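Local coordinates for gingipain R2 Pro-Domain (Porphyromonas gingivalis, PDB 4IEF), which probably acts as the intramolecular chaperone and latency-keeping propeptide of an arginine-specific cysteine protease until it is removed during maturation, at residues V16-L19 with M25-V28; D33-T38 with L163-E168; V40-G45 with I98-G103; Q48-T53 with A152-N157; E131-S136 with I169-S174. All blocks are in the same frame, centred on the assembly; numbering follows the deposited sequence.

Contact 4 is the most buried of the five, with all four of its touching residues in the core; contacts 1, 2, 3 and 5 each mix buried residues with more open ones. Contact 1 is the only one in which the two backbones are bonded to each other, because it joins adjacent strands of one hairpin. The other four rest on apolar side chains. Contacts 2 and 4, whose centres lie about 6 Å apart, set the hairpin of strands 36-42 and 45-51 on the large antiparallel sheet. Contact 3 packs a loop against the turn end of that hairpin, and contact 5 joins two strands within the large sheet.

Contact 1: residues V16-L19 with M25-V28; sequences VRLL and MSKV
Strand 17-19 runs beside strand 25-28 with a closest axis approach of 4.7 Å and an angle of 126° between their directions, so this is a strongly twisted antiparallel pair, the two arms of a beta hairpin. Leu18 and Val28 form a non-hydrogen-bonded pair. Next to them Leu19 N donates to Lys27 O over 2.8 Å, a short but bent bond with 139° at the hydrogen. Backbone bonds of Lys27 with Ser20 and of Arg17 with Gln29 continue the ladder.

The side chains divide between the two faces of the hairpin. On one face Leu18 turns its CG anti to the backbone N (chi1 177°), which sends CD1 across to Val28 CG2 at 4.3 Å and equally far, 4.3 Å, to Ser26 CB. A branched leucine can thus span two residues of the partner strand. Leu18 CD1 also lies low over the backbone, 3.8 Å from Lys27 O, consistent with the small size of the serine. Val16 CG1 adds a looser touch on Val28 CG1 at 4.4 Å. On the other face Leu19 CB and Lys27 CB meet at 4.2 Å; beyond CG the extended lysine chain carries the amine on, as suits a partly exposed place.

Met204, Asn205 and Ala208 cover Leu18, and Leu73 of strand 69-74 packs against both Ser26 and Val28. Strand 25-31 is the inner arm: its far edge is bonded to strand 162-176, through Ser26 with Val173 and Val28 with Val171, so strand 17-22 is added to the sheet outside it.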
# COMPACT_ATOMS: atom_id res chain seq x y z
N VAL A 16 -12.04 -20.97 -3.83
CA VAL A 16 -12.87 -19.85 -4.32
C VAL A 16 -12.47 -19.61 -5.78
O VAL A 16 -11.31 -19.31 -6.06
CB VAL A 16 -12.77 -18.58 -3.43
CG1 VAL A 16 -13.55 -17.41 -4.03
CG2 VAL A 16 -13.26 -18.87 -2.02
N ARG A 17 -13.42 -19.83 -6.71
CA ARG A 17 -13.15 -19.69 -8.15
C ARG A 17 -14.30 -19.03 -8.92
O ARG A 17 -15.47 -19.18 -8.55
CB ARG A 17 -12.79 -21.04 -8.80
CG ARG A 17 -13.88 -22.12 -8.81
CD ARG A 17 -13.47 -23.27 -9.72
NE ARG A 17 -14.54 -24.25 -9.93
CZ ARG A 17 -14.52 -25.49 -9.45
NH1 ARG A 17 -13.50 -25.92 -8.72
NH2 ARG A 17 -15.54 -26.31 -9.69
N LEU A 18 -13.94 -18.31 -10.00
CA LEU A 18 -14.87 -17.64 -10.91
C LEU A 18 -15.39 -18.69 -11.90
O LEU A 18 -14.62 -19.20 -12.71
CB LEU A 18 -14.15 -16.47 -11.64
CG LEU A 18 -14.94 -15.70 -12.69
CD1 LEU A 18 -15.88 -14.68 -12.04
CD2 LEU A 18 -14.01 -15.01 -13.66
N LEU A 19 -16.68 -19.04 -11.79
CA LEU A 19 -17.29 -20.05 -12.66
C LEU A 19 -17.63 -19.46 -14.03
O LEU A 19 -17.34 -20.09 -15.04
CB LEU A 19 -18.56 -20.67 -12.04
CG LEU A 19 -18.37 -21.55 -10.79
CD1 LEU A 19 -19.71 -22.08 -10.31
CD2 LEU A 19 -17.47 -22.75 -11.06
N MET A 25 -21.91 -9.28 -15.53
CA MET A 25 -22.47 -10.43 -14.80
C MET A 25 -21.35 -11.43 -14.45
O MET A 25 -20.50 -11.71 -15.30
CB MET A 25 -23.57 -11.11 -15.63
CG MET A 25 -24.61 -11.82 -14.80
SD MET A 25 -24.16 -13.48 -14.27
CE MET A 25 -24.56 -14.42 -15.75
N SER A 26 -21.35 -11.94 -13.20
CA SER A 26 -20.33 -12.86 -12.69
C SER A 26 -20.90 -13.96 -11.81
O SER A 26 -21.77 -13.71 -10.97
CB SER A 26 -19.27 -12.10 -11.88
OG SER A 26 -18.42 -11.31 -12.69
N LYS A 27 -20.37 -15.18 -11.97
CA LYS A 27 -20.75 -16.35 -11.19
C LYS A 27 -19.54 -16.76 -10.36
O LYS A 27 -18.51 -17.16 -10.92
CB LYS A 27 -21.24 -17.48 -12.10
CG LYS A 27 -22.35 -18.34 -11.49
CD LYS A 27 -22.89 -19.33 -12.52
CE LYS A 27 -23.61 -20.48 -11.87
NZ LYS A 27 -23.96 -21.53 -12.86
N VAL A 28 -19.64 -16.59 -9.03
CA VAL A 28 -18.53 -16.87 -8.12
C VAL A 28 -18.90 -18.04 -7.20
O VAL A 28 -19.97 -18.05 -6.59
CB VAL A 28 -18.08 -15.61 -7.31
CG1 VAL A 28 -16.85 -15.90 -6.45
CG2 VAL A 28 -17.81 -14.42 -8.23

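Contact 2: residues D33-T38 with L163-E168; sequences DNLQFT and LRIYTE
Two residues before Leu35 meets Ile165, the carboxylate of Asp33 is gripped at both oxygens, OD1 by the hydroxyl OG1 of Thr53 and OD2 by Gln15 NE2, which anchors the start of segment 33-38. From there the chain enters a beta hairpin, strands 36-42 and 45-51, that lies over the large antiparallel sheet to which strand 162-176 belongs. The CA atoms of Leu35 and Ile165 are 9.1 Å apart, so the two layers meet through side chains alone.

Leu35 and Phe37, two apart in sequence, both reach down to the sheet, where Leu163 and Ile165 rise to meet them. Leu35 CD2 settles against the branches of Ile165, 3.7 Å from CG2 and 3.9 Å from CD1, the two side chains running at a slant to each other. The beta-branched isoleucine offers a broad surface for one methyl to rest on. Phe37 and Leu163 come from opposite directions: with its CG anti to the backbone N (chi1 178°), Leu163 brings CD2 to 3.7 Å from Phe37 CZ and 3.8 Å from Phe37 CE2. Large flat and branched apolar groups suit a gap of this depth, since they can close it from both layers. Lys93 makes a cation-pi contact with the phenylalanine ring, and Gln48 and Pro50 of the hairpin's second strand also touch it. Further along, Thr167 and Glu168 together face Lys89 in a classic beta bulge, where the chain turns a corner.

At the edge of the phenylalanine ring, near its plane, the methyl CD1 of Ile165 lies 4.5 Å from Phe37 CZ.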
# COMPACT_ATOMS: atom_id res chain seq x y z
N ASP A 33 -12.76 -24.06 3.22
CA ASP A 33 -11.40 -24.58 3.24
C ASP A 33 -10.78 -24.39 4.62
O ASP A 33 -10.82 -23.28 5.17
CB ASP A 33 -10.56 -23.90 2.14
CG ASP A 33 -9.19 -24.53 1.96
OD1 ASP A 33 -8.21 -23.97 2.49
OD2 ASP A 33 -9.11 -25.58 1.30
N ASN A 34 -10.21 -25.48 5.16
CA ASN A 34 -9.50 -25.57 6.44
C ASN A 34 -10.30 -24.92 7.62
O ASN A 34 -9.75 -24.13 8.39
CB ASN A 34 -8.09 -24.95 6.32
CG ASN A 34 -7.14 -25.27 7.46
OD1 ASN A 34 -7.21 -26.32 8.09
ND2 ASN A 34 -6.23 -24.36 7.73
N LEU A 35 -11.59 -25.27 7.75
CA LEU A 35 -12.41 -24.76 8.86
C LEU A 35 -11.90 -25.33 10.19
O LEU A 35 -11.84 -26.54 10.36
CB LEU A 35 -13.91 -25.06 8.67
CG LEU A 35 -14.82 -24.66 9.86
CD1 LEU A 35 -15.04 -23.15 9.92
CD2 LEU A 35 -16.14 -25.40 9.78
N GLN A 36 -11.51 -24.44 11.11
CA GLN A 36 -11.00 -24.81 12.44
C GLN A 36 -11.74 -24.05 13.53
O GLN A 36 -12.31 -22.99 13.27
CB GLN A 36 -9.47 -24.55 12.56
CG GLN A 36 -8.63 -25.13 11.42
CD GLN A 36 -7.45 -25.96 11.85
OE1 GLN A 36 -6.31 -25.66 11.49
NE2 GLN A 36 -7.70 -27.09 12.52
N PHE A 37 -11.71 -24.58 14.76
CA PHE A 37 -12.34 -23.97 15.93
C PHE A 37 -11.32 -23.88 17.05
O PHE A 37 -10.68 -24.88 17.38
CB PHE A 37 -13.59 -24.76 16.36
CG PHE A 37 -14.71 -24.76 15.34
CD1 PHE A 37 -14.83 -25.80 14.42
CD2 PHE A 37 -15.63 -23.72 15.29
CE1 PHE A 37 -15.86 -25.79 13.47
CE2 PHE A 37 -16.65 -23.71 14.35
CZ PHE A 37 -16.76 -24.75 13.43
N THR A 38 -11.14 -22.68 17.60
CA THR A 38 -10.21 -22.40 18.70
C THR A 38 -11.04 -22.17 19.97
O THR A 38 -11.91 -21.30 20.01
CB THR A 38 -9.31 -21.19 18.34
OG1 THR A 38 -8.70 -21.43 17.08
CG2 THR A 38 -8.24 -20.92 19.39
N LEU A 163 -25.04 -24.54 14.64
CA LEU A 163 -24.18 -23.90 13.67
C LEU A 163 -24.34 -24.58 12.31
O LEU A 163 -24.23 -25.80 12.21
CB LEU A 163 -22.71 -23.92 14.11
CG LEU A 163 -21.68 -23.31 13.14
CD1 LEU A 163 -21.65 -21.78 13.24
CD2 LEU A 163 -20.31 -23.87 13.37
N ARG A 164 -24.61 -23.78 11.28
CA ARG A 164 -24.73 -24.22 9.90
C ARG A 164 -23.43 -23.88 9.17
O ARG A 164 -23.03 -22.72 9.13
CB ARG A 164 -25.95 -23.59 9.21
CG ARG A 164 -27.27 -24.18 9.68
CD ARG A 164 -28.45 -23.48 9.05
NE ARG A 164 -29.72 -24.06 9.51
CZ ARG A 164 -30.92 -23.59 9.18
NH1 ARG A 164 -31.03 -22.53 8.39
NH2 ARG A 164 -32.01 -24.17 9.65
N ILE A 165 -22.75 -24.92 8.66
CA ILE A 165 -21.49 -24.78 7.94
C ILE A 165 -21.76 -24.96 6.45
O ILE A 165 -22.03 -26.07 6.01
CB ILE A 165 -20.40 -25.78 8.46
CG1 ILE A 165 -20.10 -25.55 9.97
CG2 ILE A 165 -19.11 -25.69 7.61
CD1 ILE A 165 -19.67 -26.80 10.74
N TYR A 166 -21.70 -23.86 5.69
CA TYR A 166 -21.92 -23.90 4.24
C TYR A 166 -20.62 -24.32 3.56
O TYR A 166 -19.66 -23.57 3.51
CB TYR A 166 -22.46 -22.57 3.71
CG TYR A 166 -23.92 -22.34 4.05
CD1 TYR A 166 -24.30 -21.87 5.30
CD2 TYR A 166 -24.92 -22.62 3.12
CE1 TYR A 166 -25.65 -21.69 5.63
CE2 TYR A 166 -26.27 -22.43 3.44
CZ TYR A 166 -26.63 -21.97 4.69
OH TYR A 166 -27.95 -21.79 5.02
N THR A 167 -20.59 -25.58 3.09
CA THR A 167 -19.42 -26.17 2.44
C THR A 167 -19.25 -25.61 1.03
O THR A 167 -18.12 -25.54 0.55
CB THR A 167 -19.51 -27.70 2.45
OG1 THR A 167 -20.72 -28.10 1.80
CG2 THR A 167 -19.43 -28.28 3.85
N GLU A 168 -20.36 -25.20 0.38
CA GLU A 168 -20.35 -24.61 -0.95
C GLU A 168 -21.45 -23.56 -1.10
O GLU A 168 -22.58 -23.77 -0.65
CB GLU A 168 -20.48 -25.67 -2.05
CG GLU A 168 -20.22 -25.13 -3.45
CD GLU A 168 -20.54 -26.12 -4.55
OE1 GLU A 168 -19.59 -26.72 -5.10
OE2 GLU A 168 -21.74 -26.31 -4.85

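Contact 3: residues V40-G45 with I98-G103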
# COMPACT_ATOMS: atom_id res chain seq x y z
N VAL A 40 -11.89 -20.84 23.53
CA VAL A 40 -11.59 -19.64 24.31
C VAL A 40 -12.42 -19.64 25.61
O VAL A 40 -13.52 -20.19 25.64
CB VAL A 40 -11.75 -18.31 23.52
CG1 VAL A 40 -10.74 -18.19 22.39
CG2 VAL A 40 -13.17 -18.12 23.00
N GLN A 41 -11.90 -18.96 26.63
CA GLN A 41 -12.51 -18.81 27.94
C GLN A 41 -13.58 -17.73 27.92
O GLN A 41 -13.29 -16.58 27.58
CB GLN A 41 -11.43 -18.45 28.99
CG GLN A 41 -11.92 -18.59 30.43
CD GLN A 41 -10.78 -18.58 31.43
OE1 GLN A 41 -9.93 -17.68 31.45
NE2 GLN A 41 -10.77 -19.57 32.30
N THR A 42 -14.82 -18.09 28.30
CA THR A 42 -15.89 -17.10 28.38
C THR A 42 -16.70 -17.31 29.67
O THR A 42 -16.55 -18.34 30.33
CB THR A 42 -16.80 -17.09 27.13
OG1 THR A 42 -17.74 -18.15 27.18
CG2 THR A 42 -16.03 -17.11 25.81
N SER A 43 -17.58 -16.34 30.00
CA SER A 43 -18.49 -16.39 31.15
C SER A 43 -19.48 -17.55 31.04
O SER A 43 -19.94 -18.04 32.07
CB SER A 43 -19.25 -15.07 31.27
OG SER A 43 -19.97 -14.77 30.08
N LYS A 44 -19.81 -17.99 29.81
CA LYS A 44 -20.73 -19.10 29.54
C LYS A 44 -19.96 -20.43 29.35
O LYS A 44 -20.55 -21.42 28.92
CB LYS A 44 -21.60 -18.79 28.31
CG LYS A 44 -22.63 -17.69 28.52
CD LYS A 44 -23.44 -17.43 27.26
CE LYS A 44 -24.35 -16.23 27.38
NZ LYS A 44 -25.51 -16.48 28.29
N GLY A 45 -18.67 -20.44 29.69
CA GLY A 45 -17.80 -21.60 29.55
C GLY A 45 -16.91 -21.52 28.33
O GLY A 45 -16.67 -20.42 27.81
N ILE A 98 -20.55 -20.71 20.09
CA ILE A 98 -19.70 -19.83 19.28
C ILE A 98 -19.38 -18.61 20.13
O ILE A 98 -20.28 -18.03 20.75
CB ILE A 98 -20.35 -19.46 17.91
CG1 ILE A 98 -20.50 -20.70 16.99
CG2 ILE A 98 -19.62 -18.30 17.19
CD1 ILE A 98 -19.20 -21.40 16.47
N ALA A 99 -18.09 -18.23 20.17
CA ALA A 99 -17.58 -17.09 20.93
C ALA A 99 -18.15 -15.76 20.42
O ALA A 99 -18.32 -15.60 19.21
CB ALA A 99 -16.06 -17.07 20.88
N PRO A 100 -18.44 -14.79 21.32
CA PRO A 100 -18.95 -13.50 20.86
C PRO A 100 -17.82 -12.60 20.36
O PRO A 100 -16.69 -12.69 20.85
CB PRO A 100 -19.63 -12.93 22.10
CG PRO A 100 -18.87 -13.51 23.24
CD PRO A 100 -18.28 -14.81 22.79
N SER A 101 -18.11 -11.74 19.39
CA SER A 101 -17.10 -10.85 18.83
C SER A 101 -16.69 -9.76 19.81
O SER A 101 -17.52 -9.25 20.56
CB SER A 101 -17.60 -10.22 17.53
OG SER A 101 -16.58 -9.43 16.94
N LYS A 102 -15.39 -9.44 19.81
CA LYS A 102 -14.81 -8.37 20.62
C LYS A 102 -14.94 -7.04 19.87
O LYS A 102 -14.67 -5.97 20.43
CB LYS A 102 -13.32 -8.67 20.91
CG LYS A 102 -13.09 -9.80 21.90
CD LYS A 102 -11.61 -9.93 22.22
CE LYS A 102 -11.35 -11.15 23.06
NZ LYS A 102 -9.92 -11.23 23.48
N GLY A 103 -15.36 -7.12 18.61
CA GLY A 103 -15.54 -5.98 17.72
C GLY A 103 -14.21 -5.45 17.24
O GLY A 103 -13.20 -6.18 17.26
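Apolar contact between the segments rests chiefly on Val40 CG2 and Ala99 CB, 3.7 Å apart. That valine methyl lies between its own backbone N and carbonyl carbon, a rotation that aims it at the loop, and alanine is small enough for the loop to come close. Thr42 CG2 adds a looser touch on Pro100 CD at 4.4 Å.

No polar bond links the two segments; several within each one shape it. Thr42 to Gly45 is a type I beta turn, closed by Gly45 N to Thr42 O at 3.1 Å, that connects strands 36-42 and 45-51. Thr42 OG1 donates to Gly45 O over a short 2.6 Å, and Thr42 N reaches the same oxygen weakly. Glycine suits the turn's last place because its positive phi (101°) would press a side chain against the preceding carbonyl. In segment 98-103 Ser101 OG accepts from Gly103 N at 3.1 Å, making an ST turn, and Gly103 again has a positive phi.

The loop 98-103 lies against the turn end of the two-stranded hairpin: Ala99 is backbone-bonded to Gln48 of strand 45-51 and also touches Val49, while Tyr116 packs on Val40 and Thr42 of strand 36-42.

Contact 4: residues Q48-T53 with A152-N157; sequences QVPTFT and APLQYN
Pro50, in the second strand of the hairpin 36-42/45-51, places CB 3.7 Å from Leu154 CD1 on strand 154-157. This is buried packing between two layers of a beta fold, the hairpin on one side and the large antiparallel sheet on the other. Proline suits the place: its compact ring fills the interface, and it needs no backbone N-H partner on that edge of the strand. Thr51, the next residue, points away from the sheet and bonds weakly through OG1 to Gln36 O of the adjoining strand.

Phe52 returns to the interface just past the strand's end. Its CG stands between the backbone N and the carbonyl carbon (chi1 62°), which points the ring at the sheet, so that its CZ and CE2 end does the touching. CZ comes within 3.7 Å of Pro153 CG, the two side chains arriving from opposite directions. Leu154 slides past in the opposite sense and sets CD1 at the ring's edge, 3.9 Å from Phe52 CE2. One leucine methyl therefore serves both Pro50 and Phe52. Pro153 is also covered by Tyr166 and Ile169 of strand 162-176, as befits an apolar ring in the core.

Next to Leu154, the amide of buried Gln155 reaches back to the start of its own segment: NE2 donates to Ala152 O at 2.9 Å with an N-H...O angle of 157°, the acceptor lying in the glutamine's amide plane although the donor stands 36° above the plane of the carbonyl.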
# COMPACT_ATOMS: atom_id res chain seq x y z
N GLN A 48 -16.17 -21.42 21.02
CA GLN A 48 -15.33 -21.67 19.85
C GLN A 48 -15.19 -20.46 18.95
O GLN A 48 -16.19 -19.82 18.60
CB GLN A 48 -15.88 -22.86 19.04
CG GLN A 48 -15.97 -24.19 19.80
CD GLN A 48 -14.65 -24.67 20.36
OE1 GLN A 48 -13.61 -24.63 19.70
NE2 GLN A 48 -14.66 -25.16 21.60
N VAL A 49 -13.94 -20.15 18.56
CA VAL A 49 -13.63 -19.08 17.61
C VAL A 49 -13.41 -19.78 16.26
O VAL A 49 -12.41 -20.48 16.09
CB VAL A 49 -12.43 -18.17 18.02
CG1 VAL A 49 -12.07 -17.19 16.91
CG2 VAL A 49 -12.72 -17.42 19.31
N PRO A 50 -14.35 -19.65 15.30
CA PRO A 50 -14.16 -20.31 14.00
C PRO A 50 -13.16 -19.56 13.11
O PRO A 50 -13.11 -18.33 13.14
CB PRO A 50 -15.57 -20.30 13.38
CG PRO A 50 -16.48 -19.67 14.41
CD PRO A 50 -15.61 -18.89 15.33
N THR A 51 -12.35 -20.32 12.35
CA THR A 51 -11.37 -19.79 11.39
C THR A 51 -11.36 -20.65 10.14
O THR A 51 -11.52 -21.86 10.24
CB THR A 51 -9.94 -19.72 11.99
OG1 THR A 51 -9.59 -20.96 12.58
CG2 THR A 51 -9.76 -18.58 12.97
N PHE A 52 -11.19 -20.02 8.97
CA PHE A 52 -11.07 -20.71 7.69
C PHE A 52 -10.20 -19.88 6.76
O PHE A 52 -10.05 -18.67 6.98
CB PHE A 52 -12.44 -21.06 7.05
CG PHE A 52 -13.37 -19.92 6.68
CD1 PHE A 52 -13.25 -19.28 5.44
CD2 PHE A 52 -14.42 -19.55 7.51
CE1 PHE A 52 -14.13 -18.25 5.08
CE2 PHE A 52 -15.30 -18.52 7.14
CZ PHE A 52 -15.14 -17.87 5.93
N THR A 53 -9.60 -20.51 5.73
CA THR A 53 -8.73 -19.85 4.76
C THR A 53 -9.45 -18.64 4.12
O THR A 53 -10.57 -18.78 3.61
CB THR A 53 -8.24 -20.84 3.69
OG1 THR A 53 -7.89 -22.07 4.31
CG2 THR A 53 -7.05 -20.30 2.90
N ALA A 152 -21.00 -15.45 3.63
CA ALA A 152 -21.13 -15.70 5.07
C ALA A 152 -21.48 -17.19 5.24
O ALA A 152 -22.66 -17.55 5.31
CB ALA A 152 -22.17 -14.77 5.69
N PRO A 153 -20.47 -18.09 5.20
CA PRO A 153 -20.76 -19.53 5.24
C PRO A 153 -20.99 -20.12 6.63
O PRO A 153 -21.16 -21.33 6.76
CB PRO A 153 -19.52 -20.14 4.60
CG PRO A 153 -18.42 -19.23 4.99
CD PRO A 153 -19.01 -17.85 5.08
N LEU A 154 -20.96 -19.27 7.67
CA LEU A 154 -21.17 -19.72 9.03
C LEU A 154 -22.38 -18.97 9.61
O LEU A 154 -22.33 -17.76 9.84
CB LEU A 154 -19.90 -19.54 9.89
CG LEU A 154 -18.65 -20.32 9.43
CD1 LEU A 154 -17.43 -19.87 10.17
CD2 LEU A 154 -18.83 -21.83 9.60
N GLN A 155 -23.49 -19.70 9.76
CA GLN A 155 -24.76 -19.19 10.28
C GLN A 155 -25.03 -19.86 11.63
O GLN A 155 -24.98 -21.09 11.72
CB GLN A 155 -25.90 -19.42 9.27
CG GLN A 155 -25.66 -18.81 7.88
CD GLN A 155 -25.76 -17.30 7.80
OE1 GLN A 155 -26.63 -16.68 8.41
NE2 GLN A 155 -24.90 -16.69 7.00
N TYR A 156 -25.22 -19.06 12.68
CA TYR A 156 -25.36 -19.59 14.03
C TYR A 156 -26.56 -19.03 14.76
O TYR A 156 -26.73 -17.81 14.85
CB TYR A 156 -24.06 -19.31 14.83
CG TYR A 156 -24.07 -19.75 16.28
CD1 TYR A 156 -24.02 -21.09 16.62
CD2 TYR A 156 -24.03 -18.81 17.31
CE1 TYR A 156 -23.99 -21.50 17.96
CE2 TYR A 156 -23.99 -19.20 18.65
CZ TYR A 156 -23.97 -20.55 18.97
OH TYR A 156 -23.93 -20.93 20.29
N ASN A 157 -27.37 -19.95 15.29
CA ASN A 157 -28.53 -19.64 16.12
C ASN A 157 -28.05 -19.76 17.58
O ASN A 157 -27.71 -20.87 18.00
CB ASN A 157 -29.71 -20.57 15.80
CG ASN A 157 -31.02 -20.18 16.46
OD1 ASN A 157 -31.09 -19.85 17.66
ND2 ASN A 157 -32.10 -20.23 15.70

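Contact 5: residues E131-S136 with I169-S174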
# COMPACT_ATOMS: atom_id res chain seq x y z
N GLU A 131 -28.07 -13.48 6.19
CA GLU A 131 -27.79 -13.65 4.75
C GLU A 131 -26.47 -14.41 4.57
O GLU A 131 -25.50 -14.14 5.28
CB GLU A 131 -27.70 -12.28 4.02
CG GLU A 131 -28.88 -11.32 4.17
CD GLU A 131 -30.28 -11.80 3.81
OE1 GLU A 131 -31.22 -11.51 4.59
OE2 GLU A 131 -30.45 -12.39 2.72
N ILE A 132 -26.44 -15.34 3.62
CA ILE A 132 -25.23 -16.13 3.35
C ILE A 132 -24.38 -15.43 2.27
O ILE A 132 -23.23 -15.82 2.07
CB ILE A 132 -25.52 -17.62 3.03
CG1 ILE A 132 -26.26 -17.81 1.69
CG2 ILE A 132 -26.25 -18.32 4.19
CD1 ILE A 132 -26.04 -19.17 1.06
N ALA A 133 -24.93 -14.38 1.61
CA ALA A 133 -24.24 -13.60 0.59
C ALA A 133 -24.76 -12.16 0.54
O ALA A 133 -25.97 -11.93 0.51
CB ALA A 133 -24.39 -14.25 -0.77
N THR A 134 -23.83 -11.19 0.55
CA THR A 134 -24.13 -9.75 0.48
C THR A 134 -23.17 -9.02 -0.47
O THR A 134 -22.15 -9.59 -0.88
CB THR A 134 -24.05 -9.09 1.88
OG1 THR A 134 -22.69 -9.10 2.34
CG2 THR A 134 -25.03 -9.68 2.90
N LEU A 135 -23.49 -7.76 -0.78
CA LEU A 135 -22.64 -6.87 -1.57
C LEU A 135 -22.26 -5.68 -0.72
O LEU A 135 -23.10 -5.14 0.00
CB LEU A 135 -23.34 -6.39 -2.86
CG LEU A 135 -23.48 -7.39 -4.01
CD1 LEU A 135 -24.42 -6.86 -5.05
CD2 LEU A 135 -22.14 -7.70 -4.66
N SER A 136 -20.99 -5.25 -0.81
CA SER A 136 -20.53 -4.05 -0.13
C SER A 136 -20.83 -2.85 -1.05
O SER A 136 -21.22 -3.05 -2.20
CB SER A 136 -19.05 -4.15 0.22
OG SER A 136 -18.86 -5.05 1.30
N ILE A 169 -21.10 -22.41 -1.71
CA ILE A 169 -22.00 -21.31 -2.03
C ILE A 169 -21.63 -20.80 -3.43
O ILE A 169 -20.49 -20.38 -3.64
CB ILE A 169 -22.01 -20.13 -1.00
CG1 ILE A 169 -22.26 -20.59 0.46
CG2 ILE A 169 -23.02 -19.03 -1.42
CD1 ILE A 169 -21.84 -19.55 1.54
N VAL A 170 -22.60 -20.81 -4.36
CA VAL A 170 -22.40 -20.26 -5.69
C VAL A 170 -23.34 -19.07 -5.82
O VAL A 170 -24.56 -19.21 -5.64
CB VAL A 170 -22.58 -21.28 -6.85
CG1 VAL A 170 -22.29 -20.63 -8.20
CG2 VAL A 170 -21.68 -22.50 -6.65
N VAL A 171 -22.77 -17.89 -6.12
CA VAL A 171 -23.57 -16.67 -6.27
C VAL A 171 -23.49 -16.13 -7.70
O VAL A 171 -22.48 -16.28 -8.39
CB VAL A 171 -23.20 -15.56 -5.24
CG1 VAL A 171 -23.48 -16.01 -3.81
CG2 VAL A 171 -21.76 -15.07 -5.40
N ALA A 172 -24.58 -15.47 -8.12
CA ALA A 172 -24.67 -14.76 -9.39
C ALA A 172 -24.78 -13.26 -9.09
O ALA A 172 -25.73 -12.83 -8.42
CB ALA A 172 -25.87 -15.26 -10.19
N VAL A 173 -23.77 -12.49 -9.51
CA VAL A 173 -23.75 -11.04 -9.32
C VAL A 173 -24.11 -10.43 -10.67
O VAL A 173 -23.35 -10.56 -11.63
CB VAL A 173 -22.42 -10.52 -8.71
CG1 VAL A 173 -22.43 -8.99 -8.61
CG2 VAL A 173 -22.15 -11.15 -7.34
N SER A 174 -25.31 -9.84 -10.76
CA SER A 174 -25.86 -9.27 -11.99
C SER A 174 -26.44 -7.88 -11.76
O SER A 174 -26.72 -7.51 -10.62
CB SER A 174 -26.94 -10.19 -12.55
OG SER A 174 -27.96 -10.42 -11.59
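Ile132 lays its terminal methyl over Ile169, with CD1 3.9 Å from Ile169 CG2 and 4.1 Å from Ile169 CG1, the two chains slanting across each other. The reach comes from a chi1 of 67°, which sets Ile132 CG1 between the backbone N and the carbonyl carbon, while CG2 is left on the side of Gln155. In return Ile169 CD1 comes to 4.0 Å from Ile132 O. Next along, Ala133 CB meets Val171 CG1 at 3.6 Å; a side chain of a single carbon suits this position, where the two backbones approach most closely, with CA atoms 7.5 Å apart.

The touching parts of the two segments run in nearly the same direction, 23° apart, yet they are not paired strands. Each is the antiparallel neighbour of strand 144-157, and strands 133-141 and 162-176 meet through apolar side chains, consistent with a large sheet that curls. Phe151 of the shared strand packs against Ile169 and Val171, and Val85 of strand 79-93 touches Ile132 and Ala133. Beta-branched residues are well placed here, being at ease in extended backbone and offering methyls close to the chain.

At the far end the gap widens, with 8.9 Å between the CA atoms of Leu135 and Val173, and the longer Leu135 bridges it by bringing CD2 to 4.2 Å from Val173 CG1. Past it, Ser136 OG is bonded to Asn150 ND2 and to a basic side chain of the other protein chain.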